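Local coordinates for D-glyceraldehyde dehydrogenase (NADP(+)) (PDB 5IZD) that catalyses the NADP-dependent oxidation of D-glyceraldehyde to (R)-glycerate in the non-phosphorylated Entner-Doudoroff pathway, at the interface of chains A and B. Residues are numbered along the deposited sequence; one frame, centred on the assembly and turned at random. Chains: chain A/B, D-glyceraldehyde dehydrogenase (NADP(+)).

The three contacts belong to one two-fold symmetric interface, so each has a twin with the chains exchanged. Strand 468-476 links contacts 1 and 2. Chain A supplies it to contact 1 and chain B supplies it to contact 2. A:Asn472 in contact 1 and B:Asn472 in contact 2 are the same residue of the two copies, and strand 130-138 also takes part in both. The C-alpha centres of contacts 1 and 2 lie about 28 Å apart. Contact 3 lies about 22 Å from contact 2 and about 50 Å from contact 1. It uses the chain B tail that follows strand 468-476. The exchanged strands and tails thus tie two subunits of the homotetramer along a long seam.

Contact 1: the interface of chains A and B. Residues chain A 135, 471-474; chain B 424-425, 433, 435.
Strand pairing between subunits joins A:Ile473 to B:Leu433 in a parallel beta bridge, which extends the sheet of one chain with a strand of its partner and ties two subunits of the homotetramer together. Backbone bonds carry the pairing. B:Leu433 N gives to A:Asn472 O at 2.9 Å. A:Tyr474 N gives to B:Leu433 O, also at 2.9 Å. B:Val435 N then gives to A:Tyr474 O at 2.8 Å.

Side chains close the seam on the face that carries A:Ile473. The CG2 methyl of A:Ile473 meets B:Val435 CG2 at 3.8 Å, and the two side chains lie side by side, pointing the same way. The other branch of A:Ile473 packs on B:Ser425, with CG1 3.7 Å from the serine CB. Its CD1 methyl also sits over one face of the A:Tyr135 ring, toward the rim. Ring carbon CE2 of A:Tyr135 lies 3.9 Å from B:Ser425 CB.

A:Lys471 has CG between the backbone N and the carbonyl carbon (chi1 75°). Its chain then bends at chi3 and chi4, which brings the side-chain amine nitrogen NZ to B:Ser425 O at 2.7 Å. NZ lies above the carbonyl plane, 43° out of it. This bond ties the lysine to the backbone near the end of helix 418-427.

In the fold, strand 468-476 of chain A runs beside strand 432-435 of chain B, with helix 418-427 packed against the pair.

Contact 2: the interface of chains A and B. Residues chain A 446, 448, 460, 462; chain B 134, 470, 472.
The side-chain oxygen OD1 of B:Asn472 accepts from both subunits. A:Tyr446 N reaches it from across the interface at 3.0 Å, tilted 30° from the carbonyl plane. B:Gln134 NE2 reaches it from the same chain at 2.9 Å, nearly along the C=O axis. The extended glutamine chain sets its amide there as a second-shell support. The asparagine amide also gives ND2 to A:Tyr446 O at 2.7 Å. Both backbone polar atoms of A:Tyr446 are therefore read by one side-chain amide, and the three bonds should limit its rotation.

Beside this polar clamp, B:Leu470 wedges its CD2 methyl between two tyrosines. CD2 lies 3.4 Å from A:Tyr462 CD2, and these side chains cross at about a right angle. The same methyl is 3.8 Å from A:Tyr446 CD2. A:Tyr446 has CG anti to the backbone N (chi1 179°), which brings its ring obliquely across the leucine side chain. Within chain A, A:Tyr462 N gives to A:Ser460 OG at 3.0 Å, near the start of helix 460-465.

In the fold, strands 130-138 and 468-476 of chain B meet the loop with A:Tyr446 and helix 460-465 of chain A. The site centre is about 12 Å from the active-site A:Glu247.

Contact 3: the interface of chains A and B. Residues chain A 264, 267-268, 436-438; chain B 480-482.
B:Leu482 inserts its side chain against A:Asn264, A:Thr268 and A:Pro438. Its CD1 methyl meets A:Asn264 CB at 3.7 Å and A:Thr268 OG1 at 3.3 Å. It also faces A:Pro438 CD tip to tip at 4.2 Å. This is a tail-to-helix contact in an aldehyde dehydrogenase family enzyme, with the C-terminal segment of chain B lying on helix 262-274 of chain A. The leucine CG is anti to the carbonyl carbon (chi1 -70°), which points CG toward A:Asn264.

The hydroxyl of A:Thr268 gives to A:Asn264 O, one turn back in the helix, at 2.8 Å. This bond fixes the hydroxyl beside the leucine methyl.

At the polar rim, B:Leu482 N gives a nearly straight bond to A:Asn264 OD1 at 3.0 Å (169° at H). The N lies 40° out of the amide carbonyl plane. The amide ND2 makes a weak bond to B:Lys480 O at 3.5 Å. An alanine in place of A:Asn264 would probably leave B:Leu482 N without this acceptor and open a gap beside the leucine CG.

A:Lys267 runs alongside B:Pro481, its chain extended beyond CG. Its side-chain amine nitrogen NZ gives to B:Leu482 O at 2.8 Å, in the carbonyl plane.

Contact 1: the interface of chains A and B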
# COMPACT_ATOMS: atom_id res chain seq x y z
N TYR A 135 -12.71 -4.33 5.15
CA TYR A 135 -13.35 -3.09 4.71
C TYR A 135 -12.85 -1.93 5.57
O TYR A 135 -12.52 -2.14 6.72
CB TYR A 135 -14.88 -3.14 4.90
CG TYR A 135 -15.64 -3.95 3.91
CD1 TYR A 135 -15.06 -4.99 3.21
CD2 TYR A 135 -17.00 -3.70 3.68
CE1 TYR A 135 -15.78 -5.73 2.32
CE2 TYR A 135 -17.72 -4.46 2.77
CZ TYR A 135 -17.10 -5.48 2.10
OH TYR A 135 -17.72 -6.30 1.20
N LYS A 471 -12.37 -3.46 9.34
CA LYS A 471 -13.19 -4.55 9.95
C LYS A 471 -13.05 -5.75 9.01
O LYS A 471 -12.87 -5.53 7.81
CB LYS A 471 -14.67 -4.11 10.06
CG LYS A 471 -15.41 -4.10 8.76
CD LYS A 471 -16.72 -3.36 8.77
CE LYS A 471 -17.74 -3.78 9.80
NZ LYS A 471 -18.36 -5.12 9.58
N ASN A 472 -13.14 -6.97 9.53
CA ASN A 472 -12.91 -8.19 8.73
C ASN A 472 -14.19 -8.99 8.58
O ASN A 472 -14.99 -9.11 9.52
CB ASN A 472 -11.87 -9.16 9.35
CG ASN A 472 -10.63 -8.45 9.90
OD1 ASN A 472 -9.54 -8.46 9.29
ND2 ASN A 472 -10.79 -7.82 11.08
N ILE A 473 -14.32 -9.59 7.42
CA ILE A 473 -15.37 -10.53 7.18
C ILE A 473 -14.71 -11.82 6.63
O ILE A 473 -14.12 -11.79 5.56
CB ILE A 473 -16.43 -9.98 6.22
CG1 ILE A 473 -16.96 -8.62 6.72
CG2 ILE A 473 -17.56 -10.97 6.10
CD1 ILE A 473 -16.22 -7.41 6.17
N TYR A 474 -14.86 -12.91 7.37
CA TYR A 474 -14.27 -14.20 7.08
C TYR A 474 -15.40 -14.97 6.43
O TYR A 474 -16.45 -15.17 7.05
CB TYR A 474 -13.87 -14.89 8.39
CG TYR A 474 -12.58 -14.41 9.06
CD1 TYR A 474 -12.50 -13.20 9.71
CD2 TYR A 474 -11.44 -15.23 9.04
CE1 TYR A 474 -11.34 -12.76 10.32
CE2 TYR A 474 -10.26 -14.85 9.68
CZ TYR A 474 -10.21 -13.59 10.30
OH TYR A 474 -9.05 -13.26 10.92
N ALA B 424 -24.56 -7.19 5.57
CA ALA B 424 -24.04 -7.35 6.95
C ALA B 424 -22.58 -6.97 7.06
O ALA B 424 -22.15 -6.52 8.09
CB ALA B 424 -24.25 -8.75 7.49
N SER B 425 -21.84 -7.10 5.99
CA SER B 425 -20.44 -6.77 6.03
C SER B 425 -20.20 -5.30 6.41
O SER B 425 -19.18 -4.99 7.03
CB SER B 425 -19.76 -7.19 4.69
OG SER B 425 -19.77 -8.64 4.57
N LEU B 433 -16.54 -10.51 11.50
CA LEU B 433 -17.79 -11.17 11.21
C LEU B 433 -17.40 -12.49 10.56
O LEU B 433 -16.70 -12.49 9.54
CB LEU B 433 -18.61 -10.28 10.24
CG LEU B 433 -19.91 -10.88 9.67
CD1 LEU B 433 -20.92 -11.22 10.77
CD2 LEU B 433 -20.56 -9.88 8.74
N VAL B 435 -18.78 -15.58 8.63
CA VAL B 435 -19.90 -15.98 7.79
C VAL B 435 -19.76 -17.46 7.40
O VAL B 435 -18.91 -17.82 6.60
CB VAL B 435 -20.01 -15.08 6.57
CG1 VAL B 435 -21.25 -15.42 5.77
CG2 VAL B 435 -20.14 -13.60 7.03

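Contact 2: the interface of chains A and B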
# COMPACT_ATOMS: atom_id res chain seq x y z
N TYR A 446 2.96 13.22 7.27
CA TYR A 446 2.21 12.65 8.37
C TYR A 446 2.69 13.36 9.61
O TYR A 446 3.71 13.03 10.14
CB TYR A 446 2.40 11.14 8.46
CG TYR A 446 1.68 10.44 9.58
CD1 TYR A 446 0.32 10.26 9.55
CD2 TYR A 446 2.36 9.91 10.63
CE1 TYR A 446 -0.32 9.61 10.54
CE2 TYR A 446 1.71 9.24 11.63
CZ TYR A 446 0.37 9.10 11.56
OH TYR A 446 -0.28 8.47 12.54
N THR A 448 3.14 14.19 13.20
CA THR A 448 3.11 13.29 14.33
C THR A 448 4.40 13.48 15.12
O THR A 448 5.29 14.25 14.74
CB THR A 448 2.97 11.81 13.78
OG1 THR A 448 2.61 10.91 14.83
CG2 THR A 448 4.27 11.34 13.15
N SER A 460 -1.25 13.05 5.07
CA SER A 460 -0.89 11.88 4.27
C SER A 460 -2.01 10.85 4.20
O SER A 460 -3.02 10.93 4.87
CB SER A 460 0.45 11.22 4.74
OG SER A 460 0.26 10.21 5.74
N TYR A 462 -1.81 8.07 5.58
CA TYR A 462 -1.93 7.51 6.90
C TYR A 462 -2.80 8.39 7.81
O TYR A 462 -3.46 7.88 8.67
CB TYR A 462 -0.54 7.31 7.54
CG TYR A 462 0.29 6.27 6.79
CD1 TYR A 462 0.09 4.91 6.99
CD2 TYR A 462 1.25 6.65 5.87
CE1 TYR A 462 0.84 3.93 6.23
CE2 TYR A 462 2.00 5.70 5.15
CZ TYR A 462 1.78 4.35 5.32
OH TYR A 462 2.59 3.42 4.63
N GLN B 134 9.59 9.44 4.44
CA GLN B 134 8.86 8.95 5.59
C GLN B 134 9.41 7.59 5.99
O GLN B 134 9.17 6.61 5.29
CB GLN B 134 7.39 8.86 5.27
CG GLN B 134 6.87 10.26 4.92
CD GLN B 134 5.41 10.30 4.55
OE1 GLN B 134 4.89 9.41 3.85
NE2 GLN B 134 4.70 11.36 5.02
N LEU B 470 5.93 6.19 12.16
CA LEU B 470 6.29 6.85 10.96
C LEU B 470 6.85 8.27 11.29
O LEU B 470 6.22 9.01 12.00
CB LEU B 470 5.08 6.89 10.08
CG LEU B 470 5.06 7.23 8.61
CD1 LEU B 470 5.80 6.27 7.72
CD2 LEU B 470 3.64 7.40 8.13
N ASN B 472 9.05 11.85 9.47
CA ASN B 472 9.23 12.58 8.21
C ASN B 472 10.55 13.36 8.23
O ASN B 472 10.91 14.01 9.25
CB ASN B 472 8.11 13.60 7.93
CG ASN B 472 6.70 13.06 8.15
OD1 ASN B 472 5.97 12.77 7.21
ND2 ASN B 472 6.32 12.95 9.40

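Contact 3: the interface of chains A and B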
# COMPACT_ATOMS: atom_id res chain seq x y z
N ASN A 264 20.81 30.95 5.06
CA ASN A 264 19.61 30.11 5.05
C ASN A 264 19.16 29.71 6.45
O ASN A 264 17.97 29.69 6.73
CB ASN A 264 19.77 28.92 4.10
CG ASN A 264 19.66 29.36 2.65
OD1 ASN A 264 19.07 30.42 2.35
ND2 ASN A 264 20.24 28.56 1.73
N LYS A 267 17.57 32.82 8.10
CA LYS A 267 16.25 33.05 7.54
C LYS A 267 15.24 32.07 8.11
O LYS A 267 14.13 32.48 8.51
CB LYS A 267 16.26 32.84 6.05
CG LYS A 267 16.77 34.01 5.25
CD LYS A 267 16.68 33.65 3.76
CE LYS A 267 17.23 34.78 2.91
NZ LYS A 267 17.39 34.30 1.51
N THR A 268 15.61 30.79 8.11
CA THR A 268 14.75 29.76 8.65
C THR A 268 14.50 29.94 10.17
O THR A 268 13.39 29.66 10.64
CB THR A 268 15.32 28.35 8.39
OG1 THR A 268 15.63 28.20 6.99
CG2 THR A 268 14.36 27.28 8.87
N ASN A 436 17.71 21.90 6.08
CA ASN A 436 18.08 23.04 5.23
C ASN A 436 16.86 23.76 4.66
O ASN A 436 16.89 24.33 3.57
CB ASN A 436 19.08 22.64 4.15
CG ASN A 436 20.36 22.11 4.73
OD1 ASN A 436 20.95 22.64 5.70
ND2 ASN A 436 20.82 21.05 4.15
N MET A 437 15.79 23.79 5.45
CA MET A 437 14.57 24.45 5.03
C MET A 437 13.64 24.65 6.22
O MET A 437 13.75 23.96 7.20
CB MET A 437 13.84 23.64 3.97
CG MET A 437 13.32 22.27 4.41
SD MET A 437 12.39 21.40 3.10
CE MET A 437 10.75 22.11 3.36
N PRO A 438 12.72 25.65 6.13
CA PRO A 438 11.72 25.81 7.17
C PRO A 438 10.55 24.86 7.02
O PRO A 438 10.41 24.16 6.03
CB PRO A 438 11.21 27.26 6.91
CG PRO A 438 11.27 27.38 5.42
CD PRO A 438 12.55 26.64 5.05
N LYS B 480 20.19 26.91 -3.20
CA LYS B 480 20.00 28.31 -3.57
C LYS B 480 19.39 29.03 -2.38
O LYS B 480 18.87 28.38 -1.46
CB LYS B 480 19.08 28.41 -4.81
CG LYS B 480 19.83 28.19 -6.12
CD LYS B 480 18.95 27.60 -7.20
N PRO B 481 19.44 30.36 -2.38
CA PRO B 481 18.86 31.05 -1.20
C PRO B 481 17.40 30.71 -1.03
O PRO B 481 16.70 30.57 -2.02
CB PRO B 481 19.03 32.55 -1.52
CG PRO B 481 20.15 32.59 -2.54
CD PRO B 481 20.10 31.28 -3.32
N LEU B 482 16.97 30.56 0.23
CA LEU B 482 15.58 30.30 0.55
C LEU B 482 14.82 31.57 0.34
O LEU B 482 15.37 32.67 0.57
CB LEU B 482 15.45 29.87 2.01
CG LEU B 482 16.03 28.46 2.27
CD1 LEU B 482 16.16 28.26 3.76
CD2 LEU B 482 15.21 27.35 1.63